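Tyrosinase (PDB 5ZRD) catalyses the copper-dependent hydroxylation of monophenols to catechols and probably, as in other tyrosinases, their further oxidation to quinones. Local coordinates at residues Gly236-Ala239 with Lys240-Cys244; Asn213-Val216 with Arg217-Lys221; His320-Val323 with Asp324-Trp328. All coordinates share one frame; numbering follows the deposited sequence.

Along the chain the order is contact 2, contact 1, contact 3; each lies within a single helix of the tyrosinase central domain and joins residues three or four positions apart. Contacts 1 and 3 are buried, whereas contact 2 is only partly so. Helices 205-221 and 237-244 meet at their ends, where V237 N lies 2.8 Å from W219 O, probably hydrogen-bonded. Contact 1 also meets contact 3: Y241 packs on V323 and M326, with its OH 3.6 Å from V323 CG2. Contacts 2 and 3 do not touch, their nearest atoms being about 8 Å apart. Apolar side chains dominate beside the backbone bonds in contacts 1 and 2; contact 3 adds a buried Asn-Arg pair and a copper ligand.

Contact 1. Residues Gly236-Ala239 with Lys240-Cys244; sequences GVYA and KYVRC
K240 reaches back one turn along helix 237-244 to G236, and A239 forward one turn to R243. K240 N donates to G236 O, the carbonyl of the N-cap residue, at 3.1 Å. The lysine side chain leaves over the same carbonyl: with CG beside its backbone N (chi1 -83°), that methylene stands 3.5 Å from G236 O, while the rest of the chain leads away past D279 of helix 274-285. A239 O accepts from R243 N at 2.9 Å with a nearly straight N-H (167°), and R243 CB packs 3.6 Å from that A239 O. Between them, Y241 N to V237 O and V242 N to Y238 O continue the turn, each accompanied by an apolar pair. V237 and Y241 run side by side, V237 CG1 lying 3.9 Å from Y241 CD2, and the phenol OH goes on to a hydrogen bond with E119. Y238 instead meets V242 at a slant, CE1 against CG2 at 3.9 Å, and both lean on L412 of helix 410-415. Backbone bonds thus set the first turn, while V237 and Y241 pack on P276 of helix 274-285 and Y241 also on helix 315-334; the Y241 side chain lies about 5 Å, at the nearest atoms, from that of the copper ligand H277.

Contact 2. Residues Asn213-Val216 with Arg217-Lys221; sequences NSNV and RAWLK
N215 and W219 form the tightly packed side of the last turns of helix 205-221, a regular alpha-helix in the tyrosinase central domain. Their side chains lie alongside each other, pointing the same way, with the amide plane turned 83° against the indole. The backbone oxygen N215 O lies in the indole plane at its edge, 3.4 Å from W219 CD1, and also takes the W219 amide hydrogen in an almost linear bond (178°). Beyond this, W219 NE1 donates to F287 O, and the ring meets Y289 and H463 edge-to-face, so that the indole is held on several sides. V216 and L220 make a second buried pair: V216 CG1, set anti to the backbone N (chi1 164°), comes 3.8 Å from L220 CD1, and L220 goes on to pack against helix 122-127. The other side of the helix is looser and partly exposed. There the S214 side chain makes no close approach to the following turn, and A218 offers a methyl group, its CB 3.5 Å from S214 O. R217 is partly exposed as well, yet closely packed and held: its NE donates to L125 O, and nearer the backbone its aliphatic stem passes over the preceding turn, where R217 CG lies 3.3 Å from N213 O.

Contact 3. Residues His320-Val323 with Asp324-Trp328; sequences HCNV and DRMFW. With CU (copper (II) ion), chain K.
N322 and R325 meet through OD1 and the guanidinium edge on the buried helix 315-334, one of the histidine-bearing helices of the type 3 dicopper fold of tyrosinases. They slant past one another with the amide and guanidinium planes only 31° apart. R325 approaches side-on and grips a single atom with two nitrogens: NE lies 3.0 Å and NH2 3.1 Å from N322 OD1. That oxygen sits in the guanidinium plane; NH2 comes onto a lone pair in the amide plane, while NE is tilted out of that plane. The turn of the R325 chain at chi3 (67°) brings this edge back toward the asparagine. The methyl group of M326, CE, lies over one guanidinium face, 3.1 Å above the plane and offset toward its rim. R325 NH1 donates to S404 O, and N322 ND2 donates to E119, so both ends of the asparagine amide are satisfied and its rotation is fixed. Both side chains also touch F116.

H320 points into the metal centre. Its NE2 binds copper at 1.9 Å, completing with H277 and H281 the histidine set of that ion; its ring stacks on F316 and H94 and meets H277 obliquely. One turn on, D324 N donates to H320 O, which ties the ligand's backbone to the next turn, although the donor stands well above the carbonyl plane (39° out of it). The D324 carboxylate leads away to a salt bridge with R95 of helix 90-108 and a hydrogen bond with Y400, linking the helix that carries H320 to the one that carries H94. On the same helix V323 O takes the amide of F327, and M326 CG comes within 3.4 Å of N322 O.

Contact 1. Residues Gly236-Ala239 with Lys240-Cys244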
loop_
_atom_site.group_PDB
_atom_site.type_symbol
_atom_site.label_atom_id
_atom_site.label_comp_id
_atom_site.label_asym_id
_atom_site.label_seq_id
_atom_site.Cartn_x
_atom_site.Cartn_y
_atom_site.Cartn_z
ATOM N N GLY A 236 -2.765 4.340 -47.061
ATOM C CA GLY A 236 -1.490 4.802 -46.539
ATOM C C GLY A 236 -1.638 5.977 -45.567
ATOM O O GLY A 236 -2.735 6.413 -45.265
ATOM N N VAL A 237 -0.507 6.475 -45.071
ATOM C CA VAL A 237 -0.528 7.585 -44.146
ATOM C C VAL A 237 -0.968 8.848 -44.881
ATOM O O VAL A 237 -1.580 9.706 -44.273
ATOM C CB VAL A 237 0.833 7.803 -43.465
ATOM C CG1 VAL A 237 0.756 8.973 -42.485
ATOM C CG2 VAL A 237 1.292 6.525 -42.780
ATOM N N TYR A 238 -0.692 8.939 -46.178
ATOM C CA TYR A 238 -1.121 10.099 -46.926
ATOM C C TYR A 238 -2.650 10.239 -46.882
ATOM O O TYR A 238 -3.218 11.320 -46.479
ATOM C CB TYR A 238 -0.600 10.024 -48.361
ATOM C CG TYR A 238 -1.043 11.156 -49.247
ATOM C CD1 TYR A 238 -2.268 11.128 -49.901
ATOM C CD2 TYR A 238 -0.236 12.270 -49.431
ATOM C CE1 TYR A 238 -2.667 12.178 -50.727
ATOM C CE2 TYR A 238 -0.623 13.323 -50.249
ATOM C CZ TYR A 238 -1.840 13.276 -50.905
ATOM O OH TYR A 238 -2.204 14.318 -51.705
ATOM N N ALA A 239 -3.311 9.157 -47.283
ATOM C CA ALA A 239 -4.777 9.080 -47.206
ATOM C C ALA A 239 -5.272 9.360 -45.781
ATOM O O ALA A 239 -6.316 9.974 -45.625
ATOM C CB ALA A 239 -5.256 7.717 -47.642
ATOM N N LYS A 240 -4.601 8.810 -44.765
ATOM C CA LYS A 240 -5.104 8.965 -43.408
ATOM C C LYS A 240 -5.031 10.445 -42.973
ATOM O O LYS A 240 -5.924 10.939 -42.312
ATOM C CB LYS A 240 -4.318 8.051 -42.466
ATOM C CG LYS A 240 -4.777 6.600 -42.399
ATOM C CD LYS A 240 -4.515 6.011 -41.018
ATOM C CE LYS A 240 -4.933 4.560 -40.858
ATOM N NZ LYS A 240 -6.356 4.444 -40.456
ATOM N N TYR A 241 -3.985 11.175 -43.381
ATOM C CA TYR A 241 -3.861 12.613 -43.073
ATOM C C TYR A 241 -4.941 13.420 -43.807
ATOM O O TYR A 241 -5.556 14.305 -43.218
ATOM C CB TYR A 241 -2.471 13.104 -43.433
ATOM C CG TYR A 241 -1.438 13.139 -42.336
ATOM C CD1 TYR A 241 -1.725 13.671 -41.085
ATOM C CD2 TYR A 241 -0.126 12.757 -42.586
ATOM C CE1 TYR A 241 -0.764 13.731 -40.083
ATOM C CE2 TYR A 241 0.845 12.837 -41.602
ATOM C CZ TYR A 241 0.531 13.328 -40.348
ATOM O OH TYR A 241 1.481 13.449 -39.370
ATOM N N VAL A 242 -5.215 13.075 -45.066
ATOM C CA VAL A 242 -6.313 13.705 -45.826
ATOM C C VAL A 242 -7.633 13.456 -45.100
ATOM O O VAL A 242 -8.365 14.406 -44.815
ATOM C CB VAL A 242 -6.403 13.240 -47.294
ATOM C CG1 VAL A 242 -7.642 13.806 -47.970
ATOM C CG2 VAL A 242 -5.158 13.585 -48.108
ATOM N N ARG A 243 -7.901 12.218 -44.709
ATOM C CA ARG A 243 -9.145 11.897 -43.948
ATOM C C ARG A 243 -9.289 12.771 -42.692
ATOM O O ARG A 243 -10.413 13.209 -42.362
ATOM C CB ARG A 243 -9.168 10.443 -43.459
ATOM C CG ARG A 243 -9.845 9.454 -44.390
ATOM C CD ARG A 243 -10.779 8.491 -43.676
ATOM N NE ARG A 243 -11.242 7.516 -44.654
ATOM C CZ ARG A 243 -12.298 7.676 -45.456
ATOM N NH1 ARG A 243 -13.186 8.626 -45.205
ATOM N NH2 ARG A 243 -12.458 6.877 -46.502
ATOM N N CYS A 244 -8.197 12.958 -41.931
ATOM C CA CYS A 244 -8.350 13.604 -40.632
ATOM C C CYS A 244 -8.843 15.041 -40.821
ATOM O O CYS A 244 -9.563 15.536 -39.953
ATOM C CB CYS A 244 -7.087 13.523 -39.786
ATOM S SG CYS A 244 -5.786 14.725 -40.167
#

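Contact 2. Residues Asn213-Val216 with Arg217-Lys221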
loop_
_atom_site.group_PDB
_atom_site.type_symbol
_atom_site.label_atom_id
_atom_site.label_comp_id
_atom_site.label_asym_id
_atom_site.label_seq_id
_atom_site.Cartn_x
_atom_site.Cartn_y
_atom_site.Cartn_z
ATOM N N ASN A 213 14.158 5.545 -45.492
ATOM C CA ASN A 213 13.441 6.440 -46.403
ATOM C C ASN A 213 12.395 5.622 -47.150
ATOM O O ASN A 213 11.240 6.036 -47.380
ATOM C CB ASN A 213 14.391 7.211 -47.327
ATOM C CG ASN A 213 14.993 8.397 -46.613
ATOM O OD1 ASN A 213 14.382 8.910 -45.665
ATOM N ND2 ASN A 213 16.182 8.812 -47.028
ATOM N N SER A 214 12.787 4.404 -47.423
ATOM C CA SER A 214 11.938 3.516 -48.183
ATOM C C SER A 214 10.730 3.058 -47.335
ATOM O O SER A 214 9.591 2.984 -47.828
ATOM C CB SER A 214 12.801 2.385 -48.688
ATOM O OG SER A 214 12.009 1.262 -48.901
ATOM N N ASN A 215 10.967 2.755 -46.053
ATOM C CA ASN A 215 9.883 2.467 -45.079
ATOM C C ASN A 215 8.963 3.686 -44.984
ATOM O O ASN A 215 7.754 3.538 -45.081
ATOM C CB ASN A 215 10.457 2.084 -43.711
ATOM C CG ASN A 215 9.477 1.492 -42.722
ATOM O OD1 ASN A 215 9.451 1.878 -41.545
ATOM N ND2 ASN A 215 8.691 0.542 -43.160
ATOM N N VAL A 216 9.511 4.893 -44.910
ATOM C CA VAL A 216 8.622 6.022 -44.766
ATOM C C VAL A 216 7.772 6.133 -46.033
ATOM O O VAL A 216 6.562 6.431 -45.937
ATOM C CB VAL A 216 9.395 7.308 -44.445
ATOM C CG1 VAL A 216 8.553 8.554 -44.660
ATOM C CG2 VAL A 216 9.918 7.265 -43.014
ATOM N N ARG A 217 8.369 5.857 -47.208
ATOM C CA ARG A 217 7.594 6.017 -48.481
ATOM C C ARG A 217 6.450 4.991 -48.572
ATOM O O ARG A 217 5.359 5.277 -49.087
ATOM C CB ARG A 217 8.522 5.872 -49.685
ATOM C CG ARG A 217 9.455 7.051 -49.927
ATOM C CD ARG A 217 10.306 6.796 -51.167
ATOM N NE ARG A 217 9.468 6.837 -52.365
ATOM C CZ ARG A 217 9.697 6.146 -53.487
ATOM N NH1 ARG A 217 10.865 5.550 -53.688
ATOM N NH2 ARG A 217 8.719 6.000 -54.362
ATOM N N ALA A 218 6.717 3.787 -48.080
ATOM C CA ALA A 218 5.763 2.675 -48.132
ATOM C C ALA A 218 4.591 2.960 -47.196
ATOM O O ALA A 218 3.469 2.726 -47.537
ATOM C CB ALA A 218 6.434 1.373 -47.743
ATOM N N TRP A 219 4.889 3.389 -45.986
ATOM C CA TRP A 219 3.849 3.793 -45.046
ATOM C C TRP A 219 2.971 4.888 -45.659
ATOM O O TRP A 219 1.739 4.814 -45.589
ATOM C CB TRP A 219 4.472 4.289 -43.748
ATOM C CG TRP A 219 4.708 3.243 -42.704
ATOM C CD1 TRP A 219 5.845 2.516 -42.506
ATOM C CD2 TRP A 219 3.820 2.874 -41.646
ATOM N NE1 TRP A 219 5.724 1.720 -41.402
ATOM C CE2 TRP A 219 4.488 1.907 -40.861
ATOM C CE3 TRP A 219 2.516 3.230 -41.299
ATOM C CZ2 TRP A 219 3.912 1.336 -39.733
ATOM C CZ3 TRP A 219 1.940 2.645 -40.191
ATOM C CH2 TRP A 219 2.624 1.707 -39.423
ATOM N N LEU A 220 3.598 5.896 -46.263
ATOM C CA LEU A 220 2.826 6.994 -46.891
ATOM C C LEU A 220 1.993 6.483 -48.075
ATOM O O LEU A 220 0.818 6.837 -48.227
ATOM C CB LEU A 220 3.791 8.093 -47.326
ATOM C CG LEU A 220 4.341 8.930 -46.176
ATOM C CD1 LEU A 220 5.553 9.700 -46.639
ATOM C CD2 LEU A 220 3.284 9.884 -45.652
ATOM N N LYS A 221 2.603 5.646 -48.900
ATOM C CA LYS A 221 1.893 5.054 -50.012
ATOM C C LYS A 221 0.747 4.159 -49.535
ATOM O O LYS A 221 -0.344 4.320 -50.022
ATOM C CB LYS A 221 2.822 4.210 -50.887
ATOM C CG LYS A 221 2.214 3.870 -52.235
ATOM C CD LYS A 221 3.164 3.148 -53.180
ATOM C CE LYS A 221 2.542 2.875 -54.540
ATOM N NZ LYS A 221 3.003 1.584 -55.118
#

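Contact 3. Residues His320-Val323 with Asp324-Trp328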
loop_
_atom_site.group_PDB
_atom_site.type_symbol
_atom_site.label_atom_id
_atom_site.label_comp_id
_atom_site.label_asym_id
_atom_site.label_seq_id
_atom_site.Cartn_x
_atom_site.Cartn_y
_atom_site.Cartn_z
ATOM N N HIS A 320 6.070 16.743 -35.156
ATOM C CA HIS A 320 5.016 17.333 -34.399
ATOM C C HIS A 320 4.721 18.760 -34.844
ATOM O O HIS A 320 3.613 19.218 -34.613
ATOM C CB HIS A 320 5.278 17.273 -32.900
ATOM C CG HIS A 320 4.588 16.101 -32.290
ATOM N ND1 HIS A 320 3.252 16.117 -32.013
ATOM C CD2 HIS A 320 5.031 14.868 -31.979
ATOM C CE1 HIS A 320 2.897 14.951 -31.537
ATOM N NE2 HIS A 320 3.974 14.183 -31.477
ATOM N N CYS A 321 5.634 19.415 -35.537
ATOM C CA CYS A 321 5.317 20.729 -36.094
ATOM C C CYS A 321 4.408 20.514 -37.318
ATOM O O CYS A 321 3.450 21.277 -37.580
ATOM C CB CYS A 321 6.602 21.506 -36.370
ATOM S SG CYS A 321 6.375 23.178 -37.037
ATOM N N ASN A 322 4.640 19.403 -38.017
ATOM C CA ASN A 322 3.730 19.065 -39.107
ATOM C C ASN A 322 2.348 18.651 -38.572
ATOM O O ASN A 322 1.363 18.956 -39.174
ATOM C CB ASN A 322 4.291 17.971 -40.009
ATOM C CG ASN A 322 3.490 17.885 -41.284
ATOM O OD1 ASN A 322 3.404 18.876 -42.029
ATOM N ND2 ASN A 322 2.891 16.721 -41.510
ATOM N N VAL A 323 2.278 17.949 -37.463
ATOM C CA VAL A 323 1.018 17.546 -36.910
ATOM C C VAL A 323 0.251 18.805 -36.475
ATOM O O VAL A 323 -0.985 18.878 -36.544
ATOM C CB VAL A 323 1.246 16.570 -35.742
ATOM C CG1 VAL A 323 -0.027 16.262 -34.981
ATOM C CG2 VAL A 323 1.874 15.292 -36.251
ATOM N N ASP A 324 0.998 19.797 -36.008
ATOM C CA ASP A 324 0.393 21.042 -35.526
ATOM C C ASP A 324 -0.123 21.827 -36.709
ATOM O O ASP A 324 -1.158 22.448 -36.623
ATOM C CB ASP A 324 1.418 21.880 -34.770
ATOM C CG ASP A 324 0.786 23.004 -33.983
ATOM O OD1 ASP A 324 -0.112 22.683 -33.167
ATOM O OD2 ASP A 324 1.225 24.185 -34.171
ATOM N N ARG A 325 0.608 21.786 -37.817
ATOM C CA ARG A 325 0.154 22.424 -39.039
ATOM C C ARG A 325 -1.156 21.792 -39.533
ATOM O O ARG A 325 -2.089 22.502 -39.983
ATOM C CB ARG A 325 1.246 22.305 -40.095
ATOM C CG ARG A 325 0.975 23.069 -41.370
ATOM C CD ARG A 325 2.072 22.786 -42.392
ATOM N NE ARG A 325 2.089 21.417 -42.886
ATOM C CZ ARG A 325 1.383 20.980 -43.917
ATOM N NH1 ARG A 325 0.627 21.836 -44.578
ATOM N NH2 ARG A 325 1.445 19.703 -44.297
ATOM N N MET A 326 -1.249 20.472 -39.440
ATOM C CA MET A 326 -2.488 19.757 -39.843
ATOM C C MET A 326 -3.633 20.171 -38.905
ATOM O O MET A 326 -4.741 20.418 -39.344
ATOM C CB MET A 326 -2.284 18.241 -39.808
ATOM C CG MET A 326 -1.326 17.723 -40.870
ATOM S SD MET A 326 -2.092 17.686 -42.519
ATOM C CE MET A 326 -1.583 19.257 -43.177
ATOM N N PHE A 327 -3.354 20.258 -37.626
ATOM C CA PHE A 327 -4.334 20.770 -36.669
ATOM C C PHE A 327 -4.795 22.171 -37.099
ATOM O O PHE A 327 -5.978 22.475 -37.057
ATOM C CB PHE A 327 -3.714 20.747 -35.275
ATOM C CG PHE A 327 -4.539 21.315 -34.158
ATOM C CD1 PHE A 327 -5.913 21.478 -34.265
ATOM C CD2 PHE A 327 -3.928 21.700 -32.984
ATOM C CE1 PHE A 327 -6.659 21.989 -33.208
ATOM C CE2 PHE A 327 -4.676 22.194 -31.913
ATOM C CZ PHE A 327 -6.045 22.311 -32.026
ATOM N N TRP A 328 -3.873 23.009 -37.553
ATOM C CA TRP A 328 -4.195 24.399 -37.930
ATOM C C TRP A 328 -4.991 24.430 -39.251
ATOM O O TRP A 328 -5.937 25.208 -39.388
ATOM C CB TRP A 328 -2.906 25.244 -38.012
ATOM C CG TRP A 328 -3.137 26.659 -38.440
ATOM C CD1 TRP A 328 -2.722 27.235 -39.604
ATOM C CD2 TRP A 328 -3.877 27.671 -37.732
ATOM N NE1 TRP A 328 -3.160 28.531 -39.667
ATOM C CE2 TRP A 328 -3.855 28.833 -38.532
ATOM C CE3 TRP A 328 -4.568 27.707 -36.523
ATOM C CZ2 TRP A 328 -4.461 30.021 -38.145
ATOM C CZ3 TRP A 328 -5.169 28.887 -36.135
ATOM C CH2 TRP A 328 -5.105 30.029 -36.934
HETATM CU CU CU K . 4.038 12.315 -31.471
#